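Side-chain contact in 190aa long hypothetical protein (PDB 2DDZ), which is of unknown function, belongs to a family placed with the class II aminoacyl-tRNA synthetase-like folds, and assembles as a hexamer: residues 50-55 with 124-129. Residues are numbered along the deposited sequence; the frame is centred on the assembly and turned at random.
Sequences EMVDIE and IATVSP
Val52 and Ile124 meet through methyl groups at the centre of a small, mainly apolar contact between the turn leading into helix 54-59 and strand 118-128. CG1 of Val52 lies 3.2 Å from CD1 of Ile124, closer than two methyls normally come, so the exact spacing is doubtful. The two side chains run at a slant to one another. Val52 has CG1 anti to its backbone nitrogen (chi1 170°), which turns that methyl to the strand. Branching at CB suits the valine, setting CG1 against both Ile124 and Thr126, and the longer isoleucine carries CD1 out from the strand to meet it. Two residues along, on the same face of the strand, Thr126 meets the same methyl: its CB and CG2 each lie 3.9 Å from Val52 CG1, tip to tip. A threonine suits this place because its methyl joins the packing while OG1 hydrogen-bonds to the backbone oxygen of Arg187 of the second subunit. Ile124 CG1 also lies 4.2 Å from the backbone N of Asp53. An alanine in place of Ile124 would probably open a gap beside Val52 CG1.

Within the turn, Asp53 is the N-cap of helix 54-59, its OD1 accepting from Glu55 N at 3.0 Å, the bent N-H (133°) approaching from above the carboxylate plane. A short carboxylate fits here because it can accept from a first-turn amide that has no preceding helical carbonyl to pair with.

No hydrogen bond joins the two segments directly; their polar tie runs through the second subunit, whose Arg187 bonds both Met51 O and Thr126 OG1.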
ATOM      1  N   GLU E  50     -26.613   7.876  -4.030  1.00 51.31           N
ATOM      2  CA  GLU E  50     -25.360   8.613  -3.970  1.00 45.15           C
ATOM      3  C   GLU E  50     -24.887   8.786  -2.525  1.00 37.89           C
ATOM      4  O   GLU E  50     -23.794   9.298  -2.284  1.00 47.31           O
ATOM      5  CB  GLU E  50     -25.519   9.988  -4.627  1.00 39.99           C
ATOM      6  CG  GLU E  50     -25.866   9.961  -6.115  1.00 54.18           C
ATOM      7  CD  GLU E  50     -24.734   9.440  -6.990  1.00 55.58           C
ATOM      8  OE1 GLU E  50     -23.557   9.523  -6.576  1.00 58.86           O
ATOM      9  OE2 GLU E  50     -25.022   8.962  -8.105  1.00 64.39           O
ATOM     10  N   MET E  51     -25.711   8.369  -1.565  1.00 32.42           N
ATOM     11  CA  MET E  51     -25.357   8.492  -0.154  1.00 40.13           C
ATOM     12  C   MET E  51     -24.155   7.612   0.192  1.00 35.24           C
ATOM     13  O   MET E  51     -24.117   6.432  -0.157  1.00 32.33           O
ATOM     14  CB  MET E  51     -26.545   8.117   0.740  1.00 41.28           C
ATOM     15  CG  MET E  51     -27.659   9.148   0.792  1.00 43.32           C
ATOM     16  SD  MET E  51     -28.876   8.788   2.025  1.00 36.08           S
ATOM     17  CE  MET E  51     -28.189   9.613   3.262  1.00 43.37           C
ATOM     18  N   VAL E  52     -23.175   8.193   0.877  1.00 34.80           N
ATOM     19  CA  VAL E  52     -21.967   7.459   1.245  1.00 36.36           C
ATOM     20  C   VAL E  52     -21.987   6.920   2.675  1.00 39.39           C
ATOM     21  O   VAL E  52     -21.487   5.831   2.935  1.00 28.95           O
ATOM     22  CB  VAL E  52     -20.708   8.344   1.042  1.00 34.66           C
ATOM     23  CG1 VAL E  52     -19.487   7.675   1.660  1.00 29.95           C
ATOM     24  CG2 VAL E  52     -20.472   8.578  -0.465  1.00 27.71           C
ATOM     25  N   ASP E  53     -22.552   7.688   3.602  1.00 40.93           N
ATOM     26  CA  ASP E  53     -22.624   7.254   4.993  1.00 32.03           C
ATOM     27  C   ASP E  53     -23.655   6.125   5.120  1.00 33.30           C
ATOM     28  O   ASP E  53     -24.860   6.362   5.048  1.00 28.45           O
ATOM     29  CB  ASP E  53     -23.023   8.426   5.897  1.00 20.01           C
ATOM     30  CG  ASP E  53     -22.777   8.140   7.372  1.00 34.48           C
ATOM     31  OD1 ASP E  53     -22.751   6.956   7.772  1.00 36.68           O
ATOM     32  OD2 ASP E  53     -22.619   9.110   8.144  1.00 45.97           O
ATOM     33  N   ILE E  54     -23.169   4.899   5.308  1.00 33.59           N
ATOM     34  CA  ILE E  54     -24.036   3.742   5.450  1.00 26.98           C
ATOM     35  C   ILE E  54     -25.016   3.936   6.597  1.00 36.47           C
ATOM     36  O   ILE E  54     -26.148   3.448   6.539  1.00 32.00           O
ATOM     37  CB  ILE E  54     -23.232   2.446   5.707  1.00 32.74           C
ATOM     38  CG1 ILE E  54     -22.392   2.091   4.478  1.00 29.53           C
ATOM     39  CG2 ILE E  54     -24.188   1.284   5.982  1.00 20.80           C
ATOM     40  CD1 ILE E  54     -23.219   2.054   3.222  1.00 66.61           C
ATOM     41  N   GLU E  55     -24.578   4.621   7.652  1.00 26.69           N
ATOM     42  CA  GLU E  55     -25.457   4.885   8.793  1.00 32.34           C
ATOM     43  C   GLU E  55     -26.647   5.767   8.359  1.00 43.15           C
ATOM     44  O   GLU E  55     -27.756   5.616   8.879  1.00 40.12           O
ATOM     45  CB  GLU E  55     -24.686   5.586   9.918  1.00 31.72           C
ATOM     46  CG  GLU E  55     -25.525   5.864  11.164  1.00 44.56           C
ATOM     47  CD  GLU E  55     -24.727   6.537  12.281  1.00 50.89           C
ATOM     48  OE1 GLU E  55     -23.513   6.768  12.100  1.00 62.72           O
ATOM     49  OE2 GLU E  55     -25.317   6.835  13.342  1.00 67.27           O
ATOM     50  N   ILE E 124     -18.532  14.199   4.756  1.00 28.27           N
ATOM     51  CA  ILE E 124     -18.290  12.794   4.570  1.00 25.20           C
ATOM     52  C   ILE E 124     -16.946  12.617   3.893  1.00 30.31           C
ATOM     53  O   ILE E 124     -16.543  13.439   3.061  1.00 26.50           O
ATOM     54  CB  ILE E 124     -19.438  12.129   3.751  1.00 33.61           C
ATOM     55  CG1 ILE E 124     -19.591  10.668   4.203  1.00 26.16           C
ATOM     56  CG2 ILE E 124     -19.164  12.228   2.249  1.00 21.31           C
ATOM     57  CD1 ILE E 124     -18.405   9.820   3.848  1.00 61.25           C
ATOM     58  N   ALA E 125     -16.238  11.562   4.286  1.00 34.18           N
ATOM     59  CA  ALA E 125     -14.928  11.251   3.720  1.00 29.01           C
ATOM     60  C   ALA E 125     -14.890   9.801   3.289  1.00 27.71           C
ATOM     61  O   ALA E 125     -15.329   8.928   4.027  1.00 26.67           O
ATOM     62  CB  ALA E 125     -13.841  11.497   4.749  1.00 26.61           C
ATOM     63  N   THR E 126     -14.352   9.537   2.108  1.00 21.26           N
ATOM     64  CA  THR E 126     -14.272   8.168   1.643  1.00 27.20           C
ATOM     65  C   THR E 126     -13.217   8.012   0.556  1.00 26.06           C
ATOM     66  O   THR E 126     -12.404   8.902   0.337  1.00 30.45           O
ATOM     67  CB  THR E 126     -15.652   7.657   1.125  1.00 29.16           C
ATOM     68  OG1 THR E 126     -15.549   6.265   0.803  1.00 31.37           O
ATOM     69  CG2 THR E 126     -16.094   8.424  -0.113  1.00 15.88           C
ATOM     70  N   VAL E 127     -13.202   6.867  -0.108  1.00 24.74           N
ATOM     71  CA  VAL E 127     -12.215   6.650  -1.149  1.00 23.01           C
ATOM     72  C   VAL E 127     -12.840   5.981  -2.347  1.00 25.67           C
ATOM     73  O   VAL E 127     -13.955   5.439  -2.270  1.00 23.23           O
ATOM     74  CB  VAL E 127     -11.038   5.731  -0.672  1.00 23.11           C
ATOM     75  CG1 VAL E 127     -10.409   6.279   0.600  1.00 30.25           C
ATOM     76  CG2 VAL E 127     -11.540   4.311  -0.469  1.00 17.01           C
ATOM     77  N   SER E 128     -12.097   6.036  -3.448  1.00 23.69           N
ATOM     78  CA  SER E 128     -12.468   5.412  -4.711  1.00 31.26           C
ATOM     79  C   SER E 128     -11.246   4.538  -5.007  1.00 27.62           C
ATOM     80  O   SER E 128     -10.233   4.642  -4.325  1.00 27.78           O
ATOM     81  CB  SER E 128     -12.624   6.460  -5.815  1.00 30.80           C
ATOM     82  OG  SER E 128     -11.368   6.982  -6.191  1.00 28.77           O
ATOM     83  N   PRO E 129     -11.318   3.667  -6.018  1.00 33.81           N
ATOM     84  CA  PRO E 129     -10.130   2.852  -6.263  1.00 27.18           C
ATOM     85  C   PRO E 129      -8.860   3.665  -6.516  1.00 36.05           C
ATOM     86  O   PRO E 129      -7.763   3.157  -6.310  1.00 37.84           O
ATOM     87  CB  PRO E 129     -10.537   2.014  -7.473  1.00 30.36           C
ATOM     88  CG  PRO E 129     -12.034   1.868  -7.289  1.00 26.76           C
ATOM     89  CD  PRO E 129     -12.429   3.269  -6.902  1.00 30.00           C
TER